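PDB 6IA8: tRNA uridine(34) acetyltransferase from Methanocaldococcus infernus, which catalyses formation of 5-carboxymethyluridine at the wobble uridine of tRNAs from acetyl-CoA, with S-adenosyl-L-methionine and a [4Fe-4S] cluster. Local coordinates for residues G384-R396 with F408-I420. Residues are numbered along the deposited sequence; the frame is centred on the assembly and turned at random.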
# COMPACT_ATOMS: atom_id res chain seq x y z
N GLY A 384 16.39 -4.80 18.49
CA GLY A 384 16.85 -3.93 19.56
C GLY A 384 17.96 -2.96 19.19
O GLY A 384 18.59 -2.36 20.08
N ILE A 385 18.20 -2.76 17.89
CA ILE A 385 19.27 -1.87 17.44
C ILE A 385 18.70 -0.73 16.62
O ILE A 385 17.60 -0.79 16.08
CB ILE A 385 20.33 -2.64 16.63
CG1 ILE A 385 19.70 -3.22 15.36
CG2 ILE A 385 20.98 -3.76 17.47
CD1 ILE A 385 20.73 -3.86 14.38
N LEU A 386 19.48 0.32 16.48
CA LEU A 386 19.08 1.54 15.82
C LEU A 386 20.11 1.88 14.76
O LEU A 386 21.26 1.41 14.82
CB LEU A 386 18.97 2.72 16.80
CG LEU A 386 17.85 2.61 17.85
CD1 LEU A 386 18.10 3.60 18.97
CD2 LEU A 386 16.49 2.85 17.24
N PRO A 387 19.77 2.74 13.82
CA PRO A 387 20.72 3.09 12.75
C PRO A 387 22.02 3.66 13.29
O PRO A 387 22.05 4.42 14.25
CB PRO A 387 19.97 4.15 11.95
CG PRO A 387 18.52 3.81 12.14
CD PRO A 387 18.43 3.31 13.61
N ASP A 388 23.11 3.26 12.66
CA ASP A 388 24.45 3.75 12.99
C ASP A 388 24.74 4.95 12.09
O ASP A 388 24.97 4.77 10.89
CB ASP A 388 25.48 2.65 12.75
CG ASP A 388 26.91 3.08 13.05
OD1 ASP A 388 27.17 4.30 13.22
OD2 ASP A 388 27.76 2.18 13.10
N PRO A 389 24.74 6.18 12.61
CA PRO A 389 24.88 7.35 11.72
C PRO A 389 26.18 7.39 10.92
O PRO A 389 26.21 7.99 9.84
CB PRO A 389 24.79 8.53 12.69
CG PRO A 389 25.20 7.98 14.01
CD PRO A 389 24.74 6.54 14.03
N GLU A 390 27.24 6.73 11.38
CA GLU A 390 28.46 6.66 10.58
C GLU A 390 28.24 5.95 9.25
O GLU A 390 29.11 6.05 8.37
CB GLU A 390 29.57 5.95 11.35
CG GLU A 390 30.15 6.75 12.51
CD GLU A 390 31.36 6.07 13.13
OE1 GLU A 390 32.01 5.26 12.44
OE2 GLU A 390 31.65 6.35 14.31
N HIS A 391 27.13 5.24 9.08
CA HIS A 391 26.95 4.42 7.89
C HIS A 391 25.62 4.70 7.20
O HIS A 391 25.16 3.88 6.43
CB HIS A 391 27.06 2.93 8.23
CG HIS A 391 28.40 2.54 8.77
ND1 HIS A 391 29.50 2.37 7.97
CD2 HIS A 391 28.80 2.28 10.04
CE1 HIS A 391 30.54 2.03 8.72
NE2 HIS A 391 30.14 1.97 9.98
N ILE A 392 25.01 5.85 7.45
CA ILE A 392 23.77 6.20 6.78
C ILE A 392 24.14 6.85 5.45
O ILE A 392 24.90 7.82 5.40
CB ILE A 392 22.92 7.15 7.64
CG1 ILE A 392 22.46 6.45 8.91
CG2 ILE A 392 21.71 7.66 6.86
CD1 ILE A 392 21.72 7.35 9.88
N LYS A 393 23.59 6.33 4.38
CA LYS A 393 23.88 6.82 3.04
C LYS A 393 22.59 6.98 2.27
O LYS A 393 21.59 6.33 2.58
CB LYS A 393 24.78 5.85 2.27
CG LYS A 393 26.13 5.62 2.91
CD LYS A 393 27.10 4.93 1.95
CE LYS A 393 28.39 4.53 2.66
NZ LYS A 393 28.93 5.60 3.55
N LEU A 394 22.62 7.86 1.25
CA LEU A 394 21.54 7.95 0.27
C LEU A 394 21.79 6.91 -0.81
O LEU A 394 22.83 6.93 -1.45
CB LEU A 394 21.48 9.35 -0.36
CG LEU A 394 20.09 9.80 -0.82
CD1 LEU A 394 20.13 11.28 -1.25
CD2 LEU A 394 19.56 8.95 -1.94
N VAL A 395 20.88 5.97 -0.97
CA VAL A 395 21.04 4.82 -1.87
C VAL A 395 20.02 4.93 -2.99
O VAL A 395 18.95 5.51 -2.82
CB VAL A 395 20.86 3.48 -1.11
CG1 VAL A 395 20.95 2.31 -2.07
CG2 VAL A 395 21.90 3.35 0.00
N ARG A 396 20.37 4.41 -4.16
CA ARG A 396 19.47 4.47 -5.30
C ARG A 396 19.40 3.12 -5.97
O ARG A 396 20.42 2.47 -6.16
CB ARG A 396 19.93 5.51 -6.34
CG ARG A 396 19.15 5.48 -7.64
CD ARG A 396 19.59 6.62 -8.54
NE ARG A 396 19.05 6.49 -9.90
CZ ARG A 396 19.33 7.32 -10.90
NH1 ARG A 396 20.14 8.34 -10.67
NH2 ARG A 396 18.80 7.12 -12.10
N PHE A 408 14.05 4.19 -7.03
CA PHE A 408 13.77 4.00 -5.61
C PHE A 408 14.94 4.58 -4.85
O PHE A 408 16.05 4.03 -4.88
CB PHE A 408 13.59 2.53 -5.28
CG PHE A 408 13.24 2.26 -3.83
CD1 PHE A 408 11.95 2.47 -3.37
CD2 PHE A 408 14.17 1.79 -2.94
CE1 PHE A 408 11.58 2.20 -2.05
CE2 PHE A 408 13.84 1.50 -1.62
CZ PHE A 408 12.54 1.72 -1.17
N LEU A 409 14.73 5.75 -4.24
CA LEU A 409 15.73 6.45 -3.45
C LEU A 409 15.49 6.17 -1.98
O LEU A 409 14.35 6.21 -1.53
CB LEU A 409 15.65 7.96 -3.69
CG LEU A 409 15.89 8.48 -5.11
CD1 LEU A 409 15.64 10.00 -5.12
CD2 LEU A 409 17.33 8.16 -5.59
N SER A 410 16.56 5.96 -1.21
CA SER A 410 16.36 5.67 0.20
C SER A 410 17.54 6.18 1.02
O SER A 410 18.65 6.35 0.51
CB SER A 410 16.15 4.17 0.43
OG SER A 410 17.29 3.46 -0.01
N PHE A 411 17.26 6.49 2.28
CA PHE A 411 18.30 6.67 3.28
C PHE A 411 18.34 5.38 4.09
O PHE A 411 17.30 4.91 4.55
CB PHE A 411 18.03 7.88 4.18
CG PHE A 411 18.54 9.15 3.60
CD1 PHE A 411 19.92 9.43 3.62
CD2 PHE A 411 17.69 10.04 2.99
CE1 PHE A 411 20.41 10.60 3.04
CE2 PHE A 411 18.18 11.22 2.41
CZ PHE A 411 19.53 11.49 2.43
N GLU A 412 19.54 4.84 4.28
CA GLU A 412 19.70 3.51 4.84
C GLU A 412 21.03 3.44 5.56
O GLU A 412 22.02 3.97 5.06
CB GLU A 412 19.66 2.47 3.72
CG GLU A 412 19.92 1.04 4.15
CD GLU A 412 20.02 0.08 2.97
OE1 GLU A 412 19.40 0.37 1.92
OE2 GLU A 412 20.72 -0.94 3.10
N ASP A 413 21.03 2.81 6.74
CA ASP A 413 22.25 2.36 7.41
C ASP A 413 22.71 1.14 6.62
O ASP A 413 22.12 0.06 6.74
CB ASP A 413 21.95 2.03 8.87
CG ASP A 413 23.09 1.34 9.58
OD1 ASP A 413 24.06 0.91 8.91
OD2 ASP A 413 23.02 1.24 10.83
N VAL A 414 23.76 1.29 5.81
CA VAL A 414 24.14 0.22 4.89
C VAL A 414 25.02 -0.80 5.56
O VAL A 414 25.28 -1.85 4.97
CB VAL A 414 24.87 0.76 3.65
CG1 VAL A 414 24.01 1.74 2.90
CG2 VAL A 414 26.20 1.39 4.05
N LYS A 415 25.51 -0.52 6.78
CA LYS A 415 26.20 -1.55 7.56
C LYS A 415 25.20 -2.54 8.15
O LYS A 415 25.39 -3.76 8.06
CB LYS A 415 27.03 -0.89 8.66
CG LYS A 415 27.68 -1.87 9.63
CD LYS A 415 28.59 -1.13 10.62
CE LYS A 415 29.24 -2.08 11.66
NZ LYS A 415 28.25 -2.84 12.47
N ASN A 416 24.16 -2.04 8.81
CA ASN A 416 23.19 -2.89 9.49
C ASN A 416 21.95 -3.15 8.67
O ASN A 416 21.06 -3.86 9.13
CB ASN A 416 22.80 -2.27 10.83
CG ASN A 416 24.03 -2.09 11.73
OD1 ASN A 416 24.67 -3.07 12.12
ND2 ASN A 416 24.36 -0.85 12.05
N ASP A 417 21.85 -2.54 7.50
CA ASP A 417 20.72 -2.69 6.58
C ASP A 417 19.41 -2.26 7.23
O ASP A 417 18.46 -3.03 7.32
CB ASP A 417 20.60 -4.13 6.08
CG ASP A 417 21.84 -4.59 5.33
OD1 ASP A 417 22.47 -3.75 4.66
OD2 ASP A 417 22.18 -5.78 5.42
N ILE A 418 19.36 -0.99 7.65
CA ILE A 418 18.19 -0.41 8.30
C ILE A 418 17.70 0.77 7.47
O ILE A 418 18.47 1.68 7.17
CB ILE A 418 18.49 0.04 9.74
CG1 ILE A 418 19.07 -1.10 10.57
CG2 ILE A 418 17.19 0.60 10.37
CD1 ILE A 418 19.38 -0.76 12.01
N LEU A 419 16.42 0.74 7.09
CA LEU A 419 15.84 1.70 6.16
C LEU A 419 15.17 2.80 6.97
O LEU A 419 14.33 2.52 7.83
CB LEU A 419 14.82 1.00 5.26
CG LEU A 419 14.00 1.87 4.31
CD1 LEU A 419 14.85 2.48 3.25
CD2 LEU A 419 12.85 1.03 3.71
N ILE A 420 15.53 4.05 6.66
CA ILE A 420 15.08 5.21 7.41
C ILE A 420 13.99 5.98 6.67
O ILE A 420 13.10 6.56 7.30
CB ILE A 420 16.29 6.13 7.72
CG1 ILE A 420 17.22 5.42 8.72
CG2 ILE A 420 15.82 7.44 8.25
CD1 ILE A 420 18.64 5.96 8.72
O HOH W 1 17.44 2.81 -2.75
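L394 lies over one face of the F411 ring at the edge of the mixed GNAT-fold sheet, where strands 392-401 and 404-413 form an antiparallel beta hairpin. The contact is off-centre: with CG anti to the backbone N (chi1 -151°), L394 swings CG over the ring toward its rim, 3.7 Å from F411 CZ. F411 also meets Y469 of helix 469-484, a residue that probably binds acetyl-CoA. On the same side of the sheet, L409 CD2 fits against the aliphatic part of R396, whose guanidinium reaches D398 and E484. I392 CD1 meets I420 CD1 at 3.6 Å, and P387 wedges in beside them, its CB on I420 CD1 and its CG 3.9 Å from I418 CG2. On the opposite face V395 CG2 packs on V414 CG1, at the start of the turn. Paired backbone bonds join K393 with E412 and V395 with S410.

Beyond the strand, K415 lays CB and CD over one face of the H391 ring, with CD 3.5 Å from H391 CD2. Next to it, D413 OD1 accepts from N416 N in an Asx motif, while OD2 faces the incoming loop. With an alanine here, D388 N and N416 ND2 would probably lose their shared acceptor and the turn its Asx bond. D388 N meets D413 OD2 at 2.7 Å from well above the carboxylate plane; N416 ND2 comes to OD2 at 2.8 Å on the syn side, tilted slightly to the opposite face.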